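Long-range contacts in peptide ABC transporter permease (Staphylococcus hominis, PDB 6EXS), which probably carries peptides across the membrane as a proton-coupled POT transporter, here holding a thioalcohol-conjugated peptide of the kind that acts as a malodour precursor: residues I40-F45 against N310-E315; M60-S64 against S306-I311; L334-I338 against V399-V404. One frame throughout, in Å; residues are numbered along the deposited sequence.

Contact 1. Residues I40-F45 against N310-E315; sequences IFYMYF and NIYGLE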
loop_
_atom_site.group_PDB
_atom_site.type_symbol
_atom_site.label_atom_id
_atom_site.label_comp_id
_atom_site.label_asym_id
_atom_site.label_seq_id
_atom_site.Cartn_x
_atom_site.Cartn_y
_atom_site.Cartn_z
ATOM N N ILE A 40 7.901 12.752 3.297
ATOM C CA ILE A 40 7.130 13.932 2.878
ATOM C C ILE A 40 7.742 15.230 3.434
ATOM O O ILE A 40 7.949 16.162 2.663
ATOM C CB ILE A 40 5.591 13.803 3.148
ATOM C CG1 ILE A 40 4.791 15.027 2.591
ATOM C CG2 ILE A 40 5.241 13.515 4.632
ATOM C CD1 ILE A 40 4.745 15.196 1.072
ATOM N N PHE A 41 8.096 15.262 4.731
ATOM C CA PHE A 41 8.697 16.433 5.374
ATOM C C PHE A 41 10.116 16.675 4.900
ATOM O O PHE A 41 10.454 17.814 4.588
ATOM C CB PHE A 41 8.603 16.338 6.896
ATOM C CG PHE A 41 7.189 16.052 7.326
ATOM C CD1 PHE A 41 6.182 16.988 7.124
ATOM C CD2 PHE A 41 6.845 14.809 7.851
ATOM C CE1 PHE A 41 4.865 16.697 7.461
ATOM C CE2 PHE A 41 5.532 14.530 8.209
ATOM C CZ PHE A 41 4.545 15.464 7.992
ATOM N N TYR A 42 10.920 15.601 4.770
ATOM C CA TYR A 42 12.287 15.671 4.263
ATOM C C TYR A 42 12.326 16.316 2.862
ATOM O O TYR A 42 13.211 17.115 2.597
ATOM C CB TYR A 42 12.898 14.266 4.218
ATOM C CG TYR A 42 14.276 14.202 3.602
ATOM C CD1 TYR A 42 15.333 14.945 4.128
ATOM C CD2 TYR A 42 14.543 13.358 2.527
ATOM C CE1 TYR A 42 16.616 14.855 3.595
ATOM C CE2 TYR A 42 15.827 13.256 1.987
ATOM C CZ TYR A 42 16.861 14.010 2.524
ATOM O OH TYR A 42 18.130 13.922 2.002
ATOM N N MET A 43 11.351 15.994 1.986
ATOM C CA MET A 43 11.264 16.557 0.637
ATOM C C MET A 43 10.904 18.058 0.581
ATOM O O MET A 43 11.639 18.817 -0.060
ATOM C CB MET A 43 10.300 15.742 -0.231
ATOM C CG MET A 43 10.840 14.383 -0.593
ATOM S SD MET A 43 9.848 13.561 -1.842
ATOM C CE MET A 43 8.475 13.004 -0.872
ATOM N N TYR A 44 9.773 18.490 1.205
ATOM C CA TYR A 44 9.356 19.887 1.077
ATOM C C TYR A 44 9.942 20.830 2.139
ATOM O O TYR A 44 9.884 22.052 1.933
ATOM C CB TYR A 44 7.826 20.046 0.961
ATOM C CG TYR A 44 7.053 20.112 2.260
ATOM C CD1 TYR A 44 6.650 18.954 2.910
ATOM C CD2 TYR A 44 6.629 21.333 2.782
ATOM C CE1 TYR A 44 5.913 19.004 4.089
ATOM C CE2 TYR A 44 5.867 21.395 3.948
ATOM C CZ TYR A 44 5.520 20.226 4.603
ATOM O OH TYR A 44 4.784 20.254 5.762
ATOM N N PHE A 45 10.548 20.300 3.231
ATOM C CA PHE A 45 11.186 21.188 4.213
ATOM C C PHE A 45 12.377 21.884 3.529
ATOM O O PHE A 45 13.026 21.278 2.668
ATOM C CB PHE A 45 11.637 20.452 5.494
ATOM C CG PHE A 45 10.600 20.159 6.570
ATOM C CD1 PHE A 45 9.236 20.289 6.307
ATOM C CD2 PHE A 45 10.988 19.720 7.835
ATOM C CE1 PHE A 45 8.283 20.002 7.298
ATOM C CE2 PHE A 45 10.037 19.445 8.827
ATOM C CZ PHE A 45 8.693 19.594 8.553
ATOM N N ASN A 310 -2.077 15.381 6.419
ATOM C CA ASN A 310 -1.004 15.655 7.387
ATOM C C ASN A 310 -0.359 17.066 7.241
ATOM O O ASN A 310 -0.095 17.714 8.259
ATOM C CB ASN A 310 0.062 14.546 7.351
ATOM C CG ASN A 310 0.636 14.205 5.996
ATOM O OD1 ASN A 310 0.071 14.520 4.946
ATOM N ND2 ASN A 310 1.767 13.513 5.997
ATOM N N ILE A 311 -0.091 17.524 5.981
ATOM C CA ILE A 311 0.462 18.855 5.686
ATOM C C ILE A 311 -0.595 19.910 6.052
ATOM O O ILE A 311 -0.248 20.958 6.596
ATOM C CB ILE A 311 0.951 19.008 4.221
ATOM C CG1 ILE A 311 2.046 17.982 3.860
ATOM C CG2 ILE A 311 1.436 20.445 3.950
ATOM C CD1 ILE A 311 2.521 18.054 2.369
ATOM N N TYR A 312 -1.887 19.612 5.772
ATOM C CA TYR A 312 -3.021 20.481 6.116
ATOM C C TYR A 312 -3.124 20.628 7.633
ATOM O O TYR A 312 -3.331 21.733 8.113
ATOM C CB TYR A 312 -4.337 19.939 5.533
ATOM C CG TYR A 312 -5.527 20.857 5.735
ATOM C CD1 TYR A 312 -5.634 22.058 5.036
ATOM C CD2 TYR A 312 -6.559 20.513 6.602
ATOM C CE1 TYR A 312 -6.746 22.886 5.186
ATOM C CE2 TYR A 312 -7.665 21.344 6.776
ATOM C CZ TYR A 312 -7.758 22.527 6.063
ATOM O OH TYR A 312 -8.850 23.341 6.225
ATOM N N GLY A 313 -2.937 19.531 8.363
ATOM C CA GLY A 313 -2.942 19.536 9.818
ATOM C C GLY A 313 -1.791 20.360 10.367
ATOM O O GLY A 313 -2.002 21.217 11.229
ATOM N N LEU A 314 -0.568 20.135 9.836
ATOM C CA LEU A 314 0.652 20.853 10.227
ATOM C C LEU A 314 0.555 22.364 9.972
ATOM O O LEU A 314 0.987 23.172 10.808
ATOM C CB LEU A 314 1.878 20.238 9.496
ATOM C CG LEU A 314 3.276 20.828 9.756
ATOM C CD1 LEU A 314 3.669 20.749 11.229
ATOM C CD2 LEU A 314 4.310 20.110 8.958
ATOM N N GLU A 315 -0.040 22.741 8.834
ATOM C CA GLU A 315 -0.154 24.136 8.412
ATOM C C GLU A 315 -1.400 24.882 8.893
ATOM O O GLU A 315 -1.342 26.100 9.031
ATOM C CB GLU A 315 -0.056 24.239 6.885
ATOM C CG GLU A 315 1.315 23.900 6.342
ATOM C CD GLU A 315 1.415 23.897 4.831
ATOM O OE1 GLU A 315 0.375 24.079 4.155
ATOM O OE2 GLU A 315 2.537 23.679 4.322
#
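The C-terminal end of helix 16-44 meets helix 309-316 side chain to side chain: the axes of the two short segments come no closer than 12.4 Å, with 68° between their directions, and the nearest CA atoms, Phe41 and Ile311, are 8.6 Å apart. Asn310 comes first, its ND2 3.7 Å from Ile40 CG2 and 3.9 Å from Phe41 CZ, while the same amide makes a weak hydrogen bond to Ser306 O. Next in sequence, Ile311 CD1 fills the gap between Ile40 CG1 (3.8 Å) and Tyr44 CE1 (3.9 Å). Leu314 CD2 sits among three aromatic side chains, 3.8 Å from Phe41 CE1, 3.2 Å from Tyr44 OH and 4.3 Å from Phe45 CE1, the last at the ring edge. Glu315 closes the row, OE2 4.1 Å from Tyr44 CE2, with its carboxylate in a salt bridge to Lys56. Mostly apolar packing plus this salt bridge thus link the N-terminal MFS bundle (helices 16-44 and 56-72) to the C-terminal one, a seam compatible with bundles that part during alternating access.

Contact 2. Residues M60-S64 against S306-I311; sequences MSIMS and SNVLNI. With C3H (2-[[(2~{R})-2-azanyl-3-[(3~{S})-3-methyl-1-oxidanyl-hexan-3-yl]sulfanyl-propanoyl]amino]ethanoic acid), chain O.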
loop_
_atom_site.group_PDB
_atom_site.type_symbol
_atom_site.label_atom_id
_atom_site.label_comp_id
_atom_site.label_asym_id
_atom_site.label_seq_id
_atom_site.Cartn_x
_atom_site.Cartn_y
_atom_site.Cartn_z
ATOM N N MET A 60 4.246 16.062 -2.820
ATOM C CA MET A 60 2.957 15.401 -2.637
ATOM C C MET A 60 2.741 14.373 -3.752
ATOM O O MET A 60 2.395 13.231 -3.472
ATOM C CB MET A 60 1.817 16.441 -2.622
ATOM C CG MET A 60 1.763 17.299 -1.357
ATOM S SD MET A 60 0.138 18.063 -1.067
ATOM C CE MET A 60 0.154 19.364 -2.242
ATOM N N SER A 61 2.981 14.776 -5.009
ATOM C CA SER A 61 2.896 13.926 -6.203
ATOM C C SER A 61 3.832 12.701 -6.096
ATOM O O SER A 61 3.364 11.576 -6.309
ATOM C CB SER A 61 3.205 14.735 -7.461
ATOM O OG SER A 61 3.142 13.897 -8.603
ATOM N N ILE A 62 5.132 12.921 -5.713
ATOM C CA ILE A 62 6.150 11.873 -5.507
ATOM C C ILE A 62 5.648 10.771 -4.538
ATOM O O ILE A 62 5.749 9.592 -4.868
ATOM C CB ILE A 62 7.528 12.475 -5.087
ATOM C CG1 ILE A 62 8.173 13.259 -6.266
ATOM C CG2 ILE A 62 8.486 11.387 -4.550
ATOM C CD1 ILE A 62 9.221 14.337 -5.906
ATOM N N MET A 63 5.078 11.165 -3.374
ATOM C CA MET A 63 4.525 10.252 -2.359
ATOM C C MET A 63 3.514 9.236 -2.940
ATOM O O MET A 63 3.622 8.033 -2.673
ATOM C CB MET A 63 3.898 11.037 -1.190
ATOM C CG MET A 63 4.918 11.727 -0.306
ATOM S SD MET A 63 6.027 10.613 0.607
ATOM C CE MET A 63 4.970 10.150 1.969
ATOM N N SER A 64 2.574 9.732 -3.782
ATOM C CA SER A 64 1.527 8.944 -4.421
ATOM C C SER A 64 2.053 8.054 -5.538
ATOM O O SER A 64 1.711 6.878 -5.581
ATOM C CB SER A 64 0.419 9.856 -4.927
ATOM O OG SER A 64 -0.307 10.367 -3.825
ATOM N N SER A 306 -1.311 10.454 3.886
ATOM C CA SER A 306 0.153 10.392 3.953
ATOM C C SER A 306 0.840 11.597 3.321
ATOM O O SER A 306 2.025 11.790 3.564
ATOM C CB SER A 306 0.668 9.108 3.307
ATOM O OG SER A 306 0.250 8.999 1.955
ATOM N N ASN A 307 0.120 12.395 2.507
ATOM C CA ASN A 307 0.709 13.549 1.809
ATOM C C ASN A 307 -0.164 14.820 1.762
ATOM O O ASN A 307 0.365 15.886 1.479
ATOM C CB ASN A 307 1.123 13.142 0.377
ATOM C CG ASN A 307 -0.002 12.686 -0.529
ATOM O OD1 ASN A 307 -1.059 12.226 -0.092
ATOM N ND2 ASN A 307 0.222 12.764 -1.817
ATOM N N VAL A 308 -1.488 14.702 1.995
ATOM C CA VAL A 308 -2.423 15.832 1.901
ATOM C C VAL A 308 -2.987 16.250 3.282
ATOM O O VAL A 308 -2.849 17.422 3.662
ATOM C CB VAL A 308 -3.546 15.557 0.847
ATOM C CG1 VAL A 308 -4.608 16.655 0.839
ATOM C CG2 VAL A 308 -2.960 15.360 -0.553
ATOM N N LEU A 309 -3.634 15.317 4.002
ATOM C CA LEU A 309 -4.272 15.593 5.294
ATOM C C LEU A 309 -3.287 15.989 6.410
ATOM O O LEU A 309 -3.617 16.861 7.221
ATOM C CB LEU A 309 -5.162 14.413 5.724
ATOM C CG LEU A 309 -6.275 14.697 6.753
ATOM C CD1 LEU A 309 -7.194 15.850 6.304
ATOM C CD2 LEU A 309 -7.082 13.427 7.039
ATOM N N ASN A 310 -2.077 15.381 6.419
ATOM C CA ASN A 310 -1.004 15.655 7.387
ATOM C C ASN A 310 -0.359 17.066 7.241
ATOM O O ASN A 310 -0.095 17.714 8.259
ATOM C CB ASN A 310 0.062 14.546 7.351
ATOM C CG ASN A 310 0.636 14.205 5.996
ATOM O OD1 ASN A 310 0.071 14.520 4.946
ATOM N ND2 ASN A 310 1.767 13.513 5.997
ATOM N N ILE A 311 -0.091 17.524 5.981
ATOM C CA ILE A 311 0.462 18.855 5.686
ATOM C C ILE A 311 -0.595 19.910 6.052
ATOM O O ILE A 311 -0.248 20.958 6.596
ATOM C CB ILE A 311 0.951 19.008 4.221
ATOM C CG1 ILE A 311 2.046 17.982 3.860
ATOM C CG2 ILE A 311 1.436 20.445 3.950
ATOM C CD1 ILE A 311 2.521 18.054 2.369
HETATM O O2 C3H O . -0.219 -0.832 6.053
HETATM C C11 C3H O . -1.091 -0.666 6.829
HETATM O O3 C3H O . -2.139 -1.410 6.894
HETATM C C10 C3H O . -1.158 0.461 7.818
HETATM N N1 C3H O . -0.472 1.651 7.375
HETATM C C9 C3H O . -1.071 2.552 6.614
HETATM O O1 C3H O . -1.688 2.265 5.599
HETATM C C8 C3H O . -1.002 3.985 7.028
HETATM N N C3H O . 0.052 4.147 8.019
HETATM C C7 C3H O . -0.672 4.882 5.834
HETATM S S C3H O . -2.038 5.803 5.076
HETATM C C3 C3H O . -2.714 7.104 6.240
HETATM C C4 C3H O . -1.618 8.124 6.414
HETATM C C5 C3H O . -3.162 6.385 7.519
HETATM C C6 C3H O . -3.549 7.247 8.699
HETATM O O C3H O . -2.731 7.031 9.802
HETATM C C2 C3H O . -3.947 7.780 5.645
HETATM C C1 C3H O . -5.236 7.598 6.428
HETATM C C C3H O . -6.386 8.311 5.771
#
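Asn307 lays its CB against Met63 CB at 3.8 Å and reaches with its amide into the backbone of helix 56-72. Its ND2 donates to Met60 O at 2.8 Å with good geometry and, weakly, to Ser64 OG at 3.2 Å; that hydroxyl also has a weak partner in Gln445. The CA atoms of Met60 and Asn307 are 5.3 Å apart. Asn307 and Val308 are non-helical and directly precede helix 309-316. The Met60 side chain packs on Ile311 and Val308, CG 3.9 Å from Ile311 CD1 and SD 4.1 Å from Val308 CG2. Met63 CE lies 3.7 Å from Ser306 O, a carbonyl that also accepts a weak hydrogen bond from Asn310 ND2 at 3.0 Å. Ser306 belongs to the peptide pocket: its N is 3.5 Å from C4 of the bound C3H, a methyl branch beside the thioether, and its hydroxyl is hydrogen-bonded to Glu303 O. Ser306 thus faces the ligand, and the adjoining Asn307 the N-terminal bundle. A buried amide beside Met60 and Met63, bonded to a main-chain carbonyl, gives this bundle-to-bundle contact a specific polar tie within largely apolar packing, next to the substrate.

Contact 3. Residues L334-I338 against V399-V404; sequences LFQSI and VILSYV. With C3H (2-[[(2~{R})-2-azanyl-3-[(3~{S})-3-methyl-1-oxidanyl-hexan-3-yl]sulfanyl-propanoyl]amino]ethanoic acid), chain O; OLC ((2R)-2,3-dihydroxypropyl (9Z)-octadec-9-enoate), chain B.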
loop_
_atom_site.group_PDB
_atom_site.type_symbol
_atom_site.label_atom_id
_atom_site.label_comp_id
_atom_site.label_asym_id
_atom_site.label_seq_id
_atom_site.Cartn_x
_atom_site.Cartn_y
_atom_site.Cartn_z
ATOM N N LEU A 334 3.157 11.469 13.629
ATOM C CA LEU A 334 2.207 10.640 14.385
ATOM C C LEU A 334 0.833 10.519 13.718
ATOM O O LEU A 334 0.082 9.611 14.060
ATOM C CB LEU A 334 2.082 11.101 15.841
ATOM C CG LEU A 334 3.015 10.396 16.811
ATOM C CD1 LEU A 334 4.341 11.090 16.898
ATOM C CD2 LEU A 334 2.399 10.323 18.179
ATOM N N PHE A 335 0.523 11.383 12.729
ATOM C CA PHE A 335 -0.707 11.289 11.932
ATOM C C PHE A 335 -0.771 9.937 11.198
ATOM O O PHE A 335 -1.870 9.467 10.924
ATOM C CB PHE A 335 -0.749 12.393 10.867
ATOM C CG PHE A 335 -1.198 13.756 11.323
ATOM C CD1 PHE A 335 -2.396 13.919 12.015
ATOM C CD2 PHE A 335 -0.476 14.892 10.978
ATOM C CE1 PHE A 335 -2.829 15.188 12.404
ATOM C CE2 PHE A 335 -0.919 16.163 11.358
ATOM C CZ PHE A 335 -2.083 16.300 12.078
ATOM N N GLN A 336 0.409 9.332 10.873
ATOM C CA GLN A 336 0.574 8.036 10.177
ATOM C C GLN A 336 0.285 6.809 11.061
ATOM O O GLN A 336 0.096 5.708 10.530
ATOM C CB GLN A 336 1.997 7.899 9.588
ATOM C CG GLN A 336 2.408 8.998 8.633
ATOM C CD GLN A 336 1.429 9.102 7.509
ATOM O OE1 GLN A 336 0.601 10.016 7.471
ATOM N NE2 GLN A 336 1.466 8.125 6.608
ATOM N N SER A 337 0.320 7.003 12.391
ATOM C CA SER A 337 0.098 5.992 13.418
ATOM C C SER A 337 -1.393 5.818 13.751
ATOM O O SER A 337 -1.749 4.798 14.356
ATOM C CB SER A 337 0.876 6.350 14.689
ATOM O OG SER A 337 2.280 6.208 14.528
ATOM N N ILE A 338 -2.260 6.793 13.350
ATOM C CA ILE A 338 -3.699 6.771 13.657
ATOM C C ILE A 338 -4.406 5.531 13.058
ATOM O O ILE A 338 -5.007 4.756 13.802
ATOM C CB ILE A 338 -4.436 8.101 13.308
ATOM C CG1 ILE A 338 -3.802 9.308 14.057
ATOM C CG2 ILE A 338 -5.947 7.980 13.633
ATOM C CD1 ILE A 338 -4.232 10.664 13.591
ATOM N N VAL A 399 -8.571 17.186 12.541
ATOM C CA VAL A 399 -7.725 16.447 11.581
ATOM C C VAL A 399 -7.674 14.973 11.991
ATOM O O VAL A 399 -7.788 14.105 11.131
ATOM C CB VAL A 399 -6.303 17.059 11.431
ATOM C CG1 VAL A 399 -5.554 16.441 10.250
ATOM C CG2 VAL A 399 -6.369 18.574 11.280
ATOM N N ILE A 400 -7.562 14.706 13.315
ATOM C CA ILE A 400 -7.554 13.364 13.896
ATOM C C ILE A 400 -8.917 12.668 13.664
ATOM O O ILE A 400 -8.936 11.494 13.294
ATOM C CB ILE A 400 -7.084 13.385 15.388
ATOM C CG1 ILE A 400 -5.583 13.805 15.471
ATOM C CG2 ILE A 400 -7.323 12.013 16.071
ATOM C CD1 ILE A 400 -5.087 14.251 16.823
ATOM N N LEU A 401 -10.039 13.407 13.825
ATOM C CA LEU A 401 -11.399 12.907 13.576
ATOM C C LEU A 401 -11.561 12.488 12.105
ATOM O O LEU A 401 -12.212 11.482 11.834
ATOM C CB LEU A 401 -12.473 13.942 13.998
ATOM C CG LEU A 401 -13.969 13.600 13.786
ATOM C CD1 LEU A 401 -14.355 12.199 14.335
ATOM C CD2 LEU A 401 -14.854 14.674 14.371
ATOM N N SER A 402 -10.929 13.221 11.172
ATOM C CA SER A 402 -10.964 12.866 9.748
ATOM C C SER A 402 -10.290 11.498 9.503
ATOM O O SER A 402 -10.871 10.656 8.825
ATOM C CB SER A 402 -10.316 13.950 8.902
ATOM O OG SER A 402 -10.527 13.658 7.532
ATOM N N TYR A 403 -9.110 11.263 10.120
ATOM C CA TYR A 403 -8.373 9.996 10.053
ATOM C C TYR A 403 -9.208 8.838 10.624
ATOM O O TYR A 403 -9.250 7.766 10.024
ATOM C CB TYR A 403 -7.045 10.101 10.826
ATOM C CG TYR A 403 -5.935 10.776 10.050
ATOM C CD1 TYR A 403 -5.273 10.110 9.020
ATOM C CD2 TYR A 403 -5.526 12.069 10.363
ATOM C CE1 TYR A 403 -4.241 10.723 8.310
ATOM C CE2 TYR A 403 -4.524 12.705 9.635
ATOM C CZ TYR A 403 -3.871 12.022 8.619
ATOM O OH TYR A 403 -2.867 12.636 7.910
ATOM N N VAL A 404 -9.875 9.071 11.773
ATOM C CA VAL A 404 -10.697 8.082 12.478
ATOM C C VAL A 404 -11.908 7.663 11.634
ATOM O O VAL A 404 -12.210 6.471 11.581
ATOM C CB VAL A 404 -11.088 8.536 13.918
ATOM C CG1 VAL A 404 -12.032 7.537 14.582
ATOM C CG2 VAL A 404 -9.849 8.769 14.790
HETATM O O2 C3H O . -0.219 -0.832 6.053
HETATM C C11 C3H O . -1.091 -0.666 6.829
HETATM O O3 C3H O . -2.139 -1.410 6.894
HETATM C C10 C3H O . -1.158 0.461 7.818
HETATM N N1 C3H O . -0.472 1.651 7.375
HETATM C C9 C3H O . -1.071 2.552 6.614
HETATM O O1 C3H O . -1.688 2.265 5.599
HETATM C C8 C3H O . -1.002 3.985 7.028
HETATM N N C3H O . 0.052 4.147 8.019
HETATM C C7 C3H O . -0.672 4.882 5.834
HETATM S S C3H O . -2.038 5.803 5.076
HETATM C C3 C3H O . -2.714 7.104 6.240
HETATM C C4 C3H O . -1.618 8.124 6.414
HETATM C C5 C3H O . -3.162 6.385 7.519
HETATM C C6 C3H O . -3.549 7.247 8.699
HETATM O O C3H O . -2.731 7.031 9.802
HETATM C C2 C3H O . -3.947 7.780 5.645
HETATM C C1 C3H O . -5.236 7.598 6.428
HETATM C C C3H O . -6.386 8.311 5.771
HETATM C C18 OLC B . -0.934 7.471 18.517
HETATM C C10 OLC B . -9.898 10.376 18.901
HETATM C C9 OLC B . -10.740 11.228 18.317
HETATM C C17 OLC B . -1.918 7.837 17.426
HETATM C C11 OLC B . -8.510 10.641 19.437
HETATM C C8 OLC B . -10.522 12.690 18.014
HETATM C C24 OLC B . -14.868 23.229 19.006
HETATM C C16 OLC B . -2.791 9.035 17.749
HETATM C C12 OLC B . -7.482 9.582 19.012
HETATM C C7 OLC B . -11.238 13.656 18.965
HETATM C C15 OLC B . -4.117 8.709 18.420
HETATM C C13 OLC B . -6.122 9.720 19.679
HETATM C C6 OLC B . -12.748 13.813 18.765
HETATM C C14 OLC B . -4.969 9.942 18.706
HETATM C C5 OLC B . -13.199 14.720 17.616
HETATM C C4 OLC B . -13.005 16.229 17.791
HETATM C C3 OLC B . -13.962 16.913 18.757
HETATM C C2 OLC B . -14.246 18.376 18.407
HETATM C C21 OLC B . -12.821 21.734 18.864
HETATM C C1 OLC B . -13.257 19.381 18.931
HETATM C C22 OLC B . -13.444 22.982 19.459
HETATM O O19 OLC B . -12.156 19.119 19.332
HETATM O O25 OLC B . -14.931 23.534 17.619
HETATM O O23 OLC B . -13.380 22.946 20.886
HETATM O O20 OLC B . -13.756 20.624 18.872
#
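Aromatic packing comes first: the rings of Phe335 and Tyr403 lie nearly parallel, planes at 22°, but slid so far apart that they barely overlap, with centroids 5.4 Å apart and Phe335 CD1 3.4 Å from Tyr403 CE2. Aliphatic contacts extend the patch. Phe335 CE1 touches Val399 CG1 at 3.7 Å, and Ile338 spreads over helix 396-418, its CG2 3.7 Å from Tyr403 CB and 4.1 Å from Val404 CG2, its CD1 3.9 Å from Ile400 CG1. Polar bonds go to the ligand instead. Phe335 O, over one face of the Tyr403 ring, accepts from the C3H hydroxyl O at 2.8 Å, and Gln336 O from the C3H amine N at 3.0 Å; Tyr403 CD1 approaches C3H C6 at 3.4 Å, and its hydroxyl is hydrogen-bonded to Gly305 O. A monoolein chain lies outside, C16 3.8 Å from Ile338 CG1. Apolar side chains thus pack residues 335-338 on helix 396-418, while two main-chain carbonyls bind the ligand's hydroxyl and amine, consistent with recognition of both groups.

Contacts 1 and 2 lie about 8 Å apart, centre to centre, and contact 3 about 14 Å from each. The second segments of contacts 1 and 2 overlap at Asn310 and Ile311; of two successive N-terminal helices, 16-44 packs on helix 309-316 and 56-72 chiefly on Asn307 just before it, and Met43 and Ile40 pack on Met63 between them. Contact 3 opens later in the chain, lies within the C-terminal bundle and adjoins the same helix, with Tyr403 OH 3.2 Å from Asn310 N. Contacts 2 and 3 both touch C3H. Helix 309-316 and the residues before it thus join the substrate pocket to the bundle interface, consistent with a part in alternating access.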